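Local coordinates for Nitrate/nitrite binding protein NrtA (Synechocystis sp., PDB 2G29) that serves as the substrate-binding protein of an ABC transporter, binding nitrate for uptake into the cell, at residues 124-129 and 165-170; 194-199 and 206-211. All blocks are in the same frame, centred on the assembly; numbering follows the deposited sequence.

Interaction 1 comes first along the chain. It joins strand 126-130 to the start of helix 166-177 and closes a loop of 35 intervening residues, which includes strand 157-160. Interaction 2 follows in series, with no nesting or crossing. It closes a much shorter loop, six residues, between helix 196-201 and strand 207-211. The two meet in one mixed sheet, where strands 126-130 and 207-211 are antiparallel neighbours. Gln129 N lies 2.8 Å from Phe208 O, probably a hydrogen bond. The two helices pack on opposite faces of this sheet. Nitrate-binding residues occur in both contacts: Gln126 and His167 in interaction 1, Gly211 in interaction 2.

Interaction 1. Residues 124-129 and 165-170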
loop_
_atom_site.group_PDB
_atom_site.type_symbol
_atom_site.label_atom_id
_atom_site.label_comp_id
_atom_site.label_asym_id
_atom_site.label_seq_id
_atom_site.Cartn_x
_atom_site.Cartn_y
_atom_site.Cartn_z
ATOM N N ASN A 124 3.993 1.545 6.362
ATOM C CA ASN A 124 5.199 2.244 5.890
ATOM C C ASN A 124 5.784 1.782 4.560
ATOM O O ASN A 124 5.230 0.933 3.859
ATOM C CB ASN A 124 6.373 2.079 6.910
ATOM C CG ASN A 124 6.103 2.710 8.271
ATOM O OD1 ASN A 124 5.400 3.697 8.386
ATOM N ND2 ASN A 124 6.676 2.104 9.322
ATOM N N GLY A 125 6.903 2.411 4.201
ATOM C CA GLY A 125 7.674 1.871 3.101
ATOM C C GLY A 125 7.443 2.228 1.680
ATOM O O GLY A 125 7.840 1.425 0.812
ATOM N N GLN A 126 6.852 3.391 1.427
ATOM C CA GLN A 126 6.669 3.825 0.055
ATOM C C GLN A 126 7.607 5.026 -0.076
ATOM O O GLN A 126 8.216 5.471 0.910
ATOM C CB GLN A 126 5.205 4.201 -0.215
ATOM C CG GLN A 126 4.187 3.241 0.456
ATOM C CD GLN A 126 4.327 1.773 0.031
ATOM O OE1 GLN A 126 4.736 0.889 0.834
ATOM N NE2 GLN A 126 4.040 1.503 -1.209
ATOM N N GLY A 127 7.777 5.547 -1.272
ATOM C CA GLY A 127 8.687 6.670 -1.409
ATOM C C GLY A 127 8.222 7.730 -2.369
ATOM O O GLY A 127 7.500 7.424 -3.327
ATOM N N ILE A 128 8.611 8.979 -2.109
ATOM C CA ILE A 128 8.309 10.074 -3.024
ATOM C C ILE A 128 9.659 10.495 -3.601
ATOM O O ILE A 128 10.587 10.853 -2.844
ATOM C CB ILE A 128 7.621 11.255 -2.293
ATOM C CG1 ILE A 128 6.235 10.789 -1.837
ATOM C CG2 ILE A 128 7.540 12.476 -3.213
ATOM C CD1 ILE A 128 5.432 11.825 -1.053
ATOM N N GLN A 129 9.750 10.438 -4.925
ATOM C CA GLN A 129 10.959 10.752 -5.650
ATOM C C GLN A 129 10.788 11.965 -6.532
ATOM O O GLN A 129 9.678 12.349 -6.906
ATOM C CB GLN A 129 11.380 9.581 -6.539
ATOM C CG GLN A 129 11.848 8.359 -5.753
ATOM C CD GLN A 129 10.747 7.708 -4.935
ATOM O OE1 GLN A 129 9.691 7.295 -5.469
ATOM N NE2 GLN A 129 10.970 7.614 -3.635
ATOM N N GLY A 165 -5.863 5.833 -4.801
ATOM C CA GLY A 165 -5.068 4.866 -4.071
ATOM C C GLY A 165 -4.143 5.476 -3.045
ATOM O O GLY A 165 -4.102 6.699 -2.897
ATOM N N THR A 166 -3.395 4.638 -2.331
ATOM C CA THR A 166 -2.493 5.150 -1.306
ATOM C C THR A 166 -1.461 6.171 -1.826
ATOM O O THR A 166 -1.342 7.249 -1.250
ATOM C CB THR A 166 -1.711 3.974 -0.621
ATOM O OG1 THR A 166 -0.986 3.273 -1.631
ATOM C CG2 THR A 166 -2.657 2.970 0.095
ATOM N N HIS A 167 -0.735 5.855 -2.896
ATOM C CA HIS A 167 0.314 6.778 -3.362
ATOM C C HIS A 167 -0.247 8.086 -3.845
ATOM O O HIS A 167 0.407 9.127 -3.680
ATOM C CB HIS A 167 1.196 6.094 -4.423
ATOM C CG HIS A 167 1.577 4.725 -4.017
ATOM N ND1 HIS A 167 2.640 4.435 -3.193
ATOM C CD2 HIS A 167 0.901 3.566 -4.191
ATOM C CE1 HIS A 167 2.605 3.149 -2.873
ATOM N NE2 HIS A 167 1.556 2.606 -3.473
ATOM N N ASP A 168 -1.431 8.052 -4.441
ATOM C CA ASP A 168 -2.101 9.277 -4.877
ATOM C C ASP A 168 -2.337 10.122 -3.599
ATOM O O ASP A 168 -2.044 11.328 -3.565
ATOM C CB ASP A 168 -3.421 8.877 -5.564
ATOM C CG ASP A 168 -4.132 10.041 -6.244
ATOM O OD1 ASP A 168 -3.472 11.038 -6.613
ATOM O OD2 ASP A 168 -5.363 9.918 -6.456
ATOM N N MET A 169 -2.838 9.504 -2.526
ATOM C CA MET A 169 -3.055 10.254 -1.279
ATOM C C MET A 169 -1.741 10.776 -0.684
ATOM O O MET A 169 -1.660 11.920 -0.252
ATOM C CB MET A 169 -3.755 9.389 -0.231
ATOM C CG MET A 169 -5.133 8.856 -0.609
ATOM S SD MET A 169 -6.344 10.081 -1.182
ATOM C CE MET A 169 -6.109 9.972 -2.974
ATOM N N TRP A 170 -0.682 9.970 -0.721
ATOM C CA TRP A 170 0.576 10.433 -0.108
ATOM C C TRP A 170 1.192 11.598 -0.870
ATOM O O TRP A 170 1.574 12.608 -0.271
ATOM C CB TRP A 170 1.638 9.344 -0.045
ATOM C CG TRP A 170 1.237 8.041 0.557
ATOM C CD1 TRP A 170 1.637 6.815 0.112
ATOM C CD2 TRP A 170 0.327 7.807 1.640
ATOM N NE1 TRP A 170 1.019 5.824 0.845
ATOM C CE2 TRP A 170 0.202 6.408 1.780
ATOM C CE3 TRP A 170 -0.415 8.641 2.505
ATOM C CZ2 TRP A 170 -0.623 5.810 2.743
ATOM C CZ3 TRP A 170 -1.234 8.065 3.459
ATOM C CH2 TRP A 170 -1.339 6.653 3.576
#
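Gln126 and Ile128 on the strand face His167 and Trp170 at the start of the helix. Strand 126-129 and helix 166-170 run at 49° to each other, and their axes come within 9.7 Å. Gln126 CA is nearest His167 CA, at 7.8 Å, and Ile128 is nearest Trp170. Gly165 takes the N-cap position, and its O accepts the amide of Met169.

The side chain of Gln126 points at the helix and reaches both rings. Its chain bends at chi2 (-59°), which brings the amide round toward the imidazole. Gln126 CB is 3.9 Å from His167 ND1, and Gln126 CG is 3.7 Å from His167 CE1. The amide plane is turned 45° from the ring. Which way round this amide sits is doubtful.

The strand is the first of its sheet in chain order, yet it lies between strands 207-211 and 225-229 and runs antiparallel to both. This is consistent with the type 2 periplasmic binding protein fold. Gln126 and His167 both bind nitrate.

The same Gln126 CG also lies 4.1 Å from Trp170 NE1, obliquely to the indole. That N-H is bonded to Glu239, which also holds Thr166 OG1. The hydroxyl oxygen of Thr166 sits over the rim of one face of the His167 ring, 3.0 Å above its plane. His167 ND1 is buried and has no partner in the model. With an alanine at Gln126, the CG and amide would be lost, which would probably open a gap beside His167 and Trp170 and deprive the nitrate of one of its binding residues.

Further along the strand, only the end of Ile128 reaches the helix. Its CD1 is 4.0 Å from Trp170 O.

Interaction 2. Residues 194-199 and 206-211; sequences AQMVAN and ESFCVG. With NO3 (nitrate ion), chain B.
Met196 carries the apolar contact, running alongside Phe208 and Val210 of the strand, in the opposite direction to their side chains. A turn about CB-CG of Met196 (chi2 -78°) sets the sulfur beside Phe208. Met196 SD is 3.7 Å from Phe208 CD1, a Met-aromatic contact that meets the ring obliquely. Met196 CB also touches the ring, near CD1 and CE1. Nearer the backbone than the sulfur, Met196 CG packs on Val210 CG2 at 3.8 Å. The methyl, Met196 CE, ends 3.7 Å from Cys209 O, a buried carbonyl oxygen with no partner in the model. Phe208 and Val210 point to the helix, while Cys209 points away from it, and its side chain touches His167 and Ile171 of helix 166-177.

Helix 196-201 belongs to a beta-alpha-beta crossover. The chain leaves strand 187-190, passes through this helix and enters strand 207-211. The two strands are parallel, with strand 157-160 between them.

The hydrogen bonds lie within segment 194-199 and at the nitrate. Gln195 O accepts two bonds from Asn199, from opposite faces of its carbonyl plane. Asn199 ND2 gives the shorter one, at 2.8 Å, and the backbone N of Asn199 the other. At the end of the strand, Gly211 N donates a nearly straight bond to nitrate O2, at 3.1 Å and 168°. A weak second bond goes to nitrate O1. A CB on Gly211 would run into that oxygen. Trp73 NE1 and Lys240 NZ also bind the ion. Val210 CG2 presses against nitrate O2 at 3.0 Å, a tight fit for a methyl group that also meets Met196.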
loop_
_atom_site.group_PDB
_atom_site.type_symbol
_atom_site.label_atom_id
_atom_site.label_comp_id
_atom_site.label_asym_id
_atom_site.label_seq_id
_atom_site.Cartn_x
_atom_site.Cartn_y
_atom_site.Cartn_z
ATOM N N ALA A 194 5.701 -0.993 -11.516
ATOM C CA ALA A 194 6.898 -1.522 -12.124
ATOM C C ALA A 194 7.385 -0.721 -13.319
ATOM O O ALA A 194 8.427 -1.040 -13.898
ATOM C CB ALA A 194 6.657 -2.966 -12.523
ATOM N N GLN A 195 6.643 0.318 -13.703
ATOM C CA GLN A 195 7.014 1.148 -14.837
ATOM C C GLN A 195 7.399 2.574 -14.410
ATOM O O GLN A 195 7.732 3.406 -15.266
ATOM C CB GLN A 195 5.859 1.230 -15.843
ATOM C CG GLN A 195 5.556 -0.127 -16.503
ATOM C CD GLN A 195 4.292 -0.107 -17.354
ATOM O OE1 GLN A 195 3.992 0.888 -18.033
ATOM N NE2 GLN A 195 3.545 -1.212 -17.331
ATOM N N MET A 196 7.404 2.848 -13.095
ATOM C CA MET A 196 7.747 4.197 -12.627
ATOM C C MET A 196 9.172 4.600 -13.004
ATOM O O MET A 196 9.388 5.728 -13.480
ATOM C CB MET A 196 7.563 4.276 -11.102
ATOM C CG MET A 196 6.130 4.314 -10.636
ATOM S SD MET A 196 5.468 5.980 -10.882
ATOM C CE MET A 196 3.838 5.776 -10.151
ATOM N N VAL A 197 10.143 3.720 -12.770
ATOM C CA VAL A 197 11.529 4.037 -13.085
ATOM C C VAL A 197 11.708 4.315 -14.594
ATOM O O VAL A 197 12.337 5.317 -14.978
ATOM C CB VAL A 197 12.461 2.887 -12.568
ATOM C CG1 VAL A 197 13.917 3.101 -13.050
ATOM C CG2 VAL A 197 12.460 2.883 -11.058
ATOM N N ALA A 198 11.111 3.487 -15.457
ATOM C CA ALA A 198 11.254 3.707 -16.907
ATOM C C ALA A 198 10.655 5.042 -17.319
ATOM O O ALA A 198 11.175 5.731 -18.218
ATOM C CB ALA A 198 10.573 2.585 -17.676
ATOM N N ASN A 199 9.562 5.420 -16.674
ATOM C CA ASN A 199 8.918 6.684 -16.996
ATOM C C ASN A 199 9.716 7.897 -16.548
ATOM O O ASN A 199 9.824 8.869 -17.308
ATOM C CB ASN A 199 7.504 6.728 -16.407
ATOM C CG ASN A 199 6.489 6.122 -17.341
ATOM O OD1 ASN A 199 5.838 6.839 -18.101
ATOM N ND2 ASN A 199 6.375 4.801 -17.328
ATOM N N GLU A 206 7.545 14.906 -13.134
ATOM C CA GLU A 206 8.525 15.628 -12.314
ATOM C C GLU A 206 8.812 14.939 -11.003
ATOM O O GLU A 206 9.914 15.041 -10.451
ATOM C CB GLU A 206 8.000 17.034 -11.944
ATOM C CG GLU A 206 7.560 17.879 -13.128
ATOM C CD GLU A 206 8.618 17.980 -14.206
ATOM O OE1 GLU A 206 8.291 17.654 -15.371
ATOM O OE2 GLU A 206 9.763 18.343 -13.884
ATOM N N SER A 207 7.791 14.240 -10.500
ATOM C CA SER A 207 7.867 13.579 -9.190
ATOM C C SER A 207 6.954 12.361 -9.241
ATOM O O SER A 207 6.050 12.302 -10.073
ATOM C CB SER A 207 7.361 14.563 -8.095
ATOM O OG SER A 207 7.440 14.019 -6.790
ATOM N N PHE A 208 7.175 11.412 -8.332
ATOM C CA PHE A 208 6.339 10.225 -8.300
ATOM C C PHE A 208 6.361 9.546 -6.941
ATOM O O PHE A 208 7.324 9.683 -6.175
ATOM C CB PHE A 208 6.719 9.228 -9.422
ATOM C CG PHE A 208 8.127 8.651 -9.333
ATOM C CD1 PHE A 208 8.312 7.350 -8.861
ATOM C CD2 PHE A 208 9.250 9.348 -9.835
ATOM C CE1 PHE A 208 9.602 6.746 -8.906
ATOM C CE2 PHE A 208 10.501 8.752 -9.870
ATOM C CZ PHE A 208 10.683 7.432 -9.402
ATOM N N CYS A 209 5.318 8.781 -6.663
ATOM C CA CYS A 209 5.205 8.060 -5.407
ATOM C C CYS A 209 4.894 6.611 -5.736
ATOM O O CYS A 209 3.947 6.342 -6.499
ATOM C CB CYS A 209 4.097 8.680 -4.558
ATOM S SG CYS A 209 3.946 7.935 -2.928
ATOM N N VAL A 210 5.675 5.692 -5.146
ATOM C CA VAL A 210 5.551 4.254 -5.450
ATOM C C VAL A 210 6.206 3.474 -4.299
ATOM O O VAL A 210 7.021 4.012 -3.574
ATOM C CB VAL A 210 6.294 3.954 -6.795
ATOM C CG1 VAL A 210 7.805 4.239 -6.643
ATOM C CG2 VAL A 210 6.089 2.515 -7.258
ATOM N N GLY A 211 5.817 2.221 -4.100
ATOM C CA GLY A 211 6.436 1.456 -3.015
ATOM C C GLY A 211 7.759 0.795 -3.383
ATOM O O GLY A 211 8.170 0.736 -4.564
HETATM N N NO3 B . 3.056 0.676 -5.057
HETATM O O1 NO3 B . 3.530 0.386 -3.809
HETATM O O2 NO3 B . 3.638 1.327 -6.093
HETATM O O3 NO3 B . 1.627 0.248 -5.339
#